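Basic membrane lipoprotein (Brucella melitensis biovar Abortus, PDB 3S99) binds adenine and probably other purines such as guanine, and may serve an ABC-type system for their uptake. Local coordinates at residues F170-Q175 with F345-V350. Numbering follows the deposited sequence.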
loop_
_atom_site.group_PDB
_atom_site.type_symbol
_atom_site.label_atom_id
_atom_site.label_comp_id
_atom_site.label_asym_id
_atom_site.label_seq_id
_atom_site.Cartn_x
_atom_site.Cartn_y
_atom_site.Cartn_z
ATOM N N PHE A 170 -9.057 6.284 5.553
ATOM C CA PHE A 170 -8.767 7.697 5.366
ATOM C C PHE A 170 -9.939 8.600 5.785
ATOM O O PHE A 170 -9.764 9.572 6.532
ATOM C CB PHE A 170 -8.363 7.935 3.908
ATOM C CG PHE A 170 -8.044 9.366 3.584
ATOM C CD1 PHE A 170 -6.844 9.929 3.967
ATOM C CD2 PHE A 170 -8.938 10.137 2.844
ATOM C CE1 PHE A 170 -6.547 11.248 3.653
ATOM C CE2 PHE A 170 -8.641 11.473 2.540
ATOM C CZ PHE A 170 -7.454 12.012 2.925
ATOM N N MET A 171 -11.146 8.224 5.351
ATOM C CA MET A 171 -12.347 8.961 5.687
ATOM C C MET A 171 -12.614 8.921 7.213
ATOM O O MET A 171 -12.937 9.967 7.833
ATOM C CB MET A 171 -13.546 8.382 4.895
ATOM C CG MET A 171 -14.865 9.109 5.054
ATOM S SD MET A 171 -14.891 10.886 4.555
ATOM C CE MET A 171 -13.809 10.797 3.145
ATOM N N LEU A 172 -12.493 7.742 7.820
ATOM C CA LEU A 172 -12.731 7.616 9.259
ATOM C C LEU A 172 -11.747 8.497 10.043
ATOM O O LEU A 172 -12.139 9.141 11.016
ATOM C CB LEU A 172 -12.623 6.151 9.730
ATOM C CG LEU A 172 -13.749 5.224 9.226
ATOM C CD1 LEU A 172 -13.457 3.734 9.496
ATOM C CD2 LEU A 172 -15.063 5.584 9.890
ATOM N N GLY A 173 -10.479 8.496 9.637
ATOM C CA GLY A 173 -9.474 9.380 10.219
ATOM C C GLY A 173 -9.879 10.850 10.114
ATOM O O GLY A 173 -9.903 11.578 11.114
ATOM N N ALA A 174 -10.223 11.277 8.900
ATOM C CA ALA A 174 -10.673 12.658 8.679
ATOM C C ALA A 174 -11.889 12.987 9.541
ATOM O O ALA A 174 -11.956 14.068 10.130
ATOM C CB ALA A 174 -10.986 12.892 7.227
ATOM N N GLN A 175 -12.848 12.060 9.595
ATOM C CA GLN A 175 -14.077 12.262 10.337
ATOM C C GLN A 175 -13.892 12.303 11.838
ATOM O O GLN A 175 -14.798 12.730 12.518
ATOM C CB GLN A 175 -15.124 11.187 10.009
ATOM C CG GLN A 175 -15.701 11.272 8.614
ATOM C CD GLN A 175 -16.604 10.082 8.275
ATOM O OE1 GLN A 175 -16.560 9.022 8.940
ATOM N NE2 GLN A 175 -17.450 10.261 7.258
ATOM N N PHE A 345 -17.654 -2.286 0.293
ATOM C CA PHE A 345 -18.601 -1.229 0.603
ATOM C C PHE A 345 -17.838 -0.048 1.184
ATOM O O PHE A 345 -16.722 -0.208 1.698
ATOM C CB PHE A 345 -19.626 -1.716 1.623
ATOM C CG PHE A 345 -19.027 -2.173 2.912
ATOM C CD1 PHE A 345 -18.648 -3.505 3.080
ATOM C CD2 PHE A 345 -18.819 -1.271 3.964
ATOM C CE1 PHE A 345 -18.068 -3.925 4.263
ATOM C CE2 PHE A 345 -18.245 -1.692 5.160
ATOM C CZ PHE A 345 -17.875 -3.025 5.309
ATOM N N TYR A 346 -18.433 1.137 1.081
ATOM C CA TYR A 346 -17.852 2.339 1.657
ATOM C C TYR A 346 -18.507 2.618 2.990
ATOM O O TYR A 346 -19.621 2.193 3.229
ATOM C CB TYR A 346 -18.056 3.551 0.763
ATOM C CG TYR A 346 -17.145 3.637 -0.433
ATOM C CD1 TYR A 346 -15.756 3.519 -0.301
ATOM C CD2 TYR A 346 -17.660 3.867 -1.695
ATOM C CE1 TYR A 346 -14.935 3.619 -1.401
ATOM C CE2 TYR A 346 -16.843 3.989 -2.797
ATOM C CZ TYR A 346 -15.480 3.869 -2.651
ATOM O OH TYR A 346 -14.672 3.990 -3.770
ATOM N N VAL A 347 -17.816 3.355 3.849
ATOM C CA VAL A 347 -18.430 3.859 5.086
ATOM C C VAL A 347 -19.256 5.114 4.755
ATOM O O VAL A 347 -19.138 5.673 3.645
ATOM C CB VAL A 347 -17.374 4.148 6.203
ATOM C CG1 VAL A 347 -16.735 2.876 6.676
ATOM C CG2 VAL A 347 -16.289 5.150 5.731
ATOM N N ALA A 348 -20.107 5.537 5.701
ATOM C CA ALA A 348 -20.893 6.774 5.557
ATOM C C ALA A 348 -19.965 7.957 5.329
ATOM O O ALA A 348 -18.917 8.091 6.000
ATOM C CB ALA A 348 -21.768 7.032 6.804
ATOM N N GLY A 349 -20.356 8.798 4.377
ATOM C CA GLY A 349 -19.639 10.029 4.045
ATOM C C GLY A 349 -18.917 9.994 2.707
ATOM O O GLY A 349 -18.566 11.056 2.156
ATOM N N VAL A 350 -18.672 8.793 2.191
ATOM C CA VAL A 350 -18.031 8.647 0.899
ATOM C C VAL A 350 -19.118 8.824 -0.171
ATOM O O VAL A 350 -20.254 8.335 -0.027
ATOM C CB VAL A 350 -17.303 7.278 0.752
ATOM C CG1 VAL A 350 -16.628 7.166 -0.634
ATOM C CG2 VAL A 350 -16.258 7.065 1.897
HETATM O O HOH W 1 -18.340 7.118 8.415
#
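The side-chain amide of Gln175 grips the turn 347-350 at the carbonyl of Ala348. Its NE2 donates to Ala348 O over 2.9 Å with an N-H...O angle of 161°; the acceptor lies close to the amide plane, while the donor is tilted 26° from the plane of the carbonyl. A water completes the link, giving one hydrogen to Gln175 OE1 and the other to the same Ala348 O, each at 2.7 Å. Both ends of the amide are thus used, which fixes its flip, and the carbonyl accepts two bonds. Ala348 and Gly349 are the central residues of a type II turn, closed by a weak bond from Val350 N to Val347 O. Gly349 takes up the positive phi of the third turn position, and its bare CA lets Gln175 NE2 approach to 3.9 Å.

Beside these hydrogen bonds lies an apolar patch. Met171, with CG anti to its own N (chi1 -176°), sets that methylene 4.0 Å from Val350 CG2 and 4.3 Å from Val347 CG2. Leu172 CG meets the same Val347 methyl.

The loop following helix 337-341 thus lies against helix 161-175, the helix of the beta-alpha-beta crossover between parallel strands 151-156 and 182-187, away from the adenine pocket. Asn168 of this helix also bonds the backbone of Phe345 and Val347; Ile320 of strand 320-321 touches Leu172 and Val347, and Val183 of strand 182-187 packs on Met171.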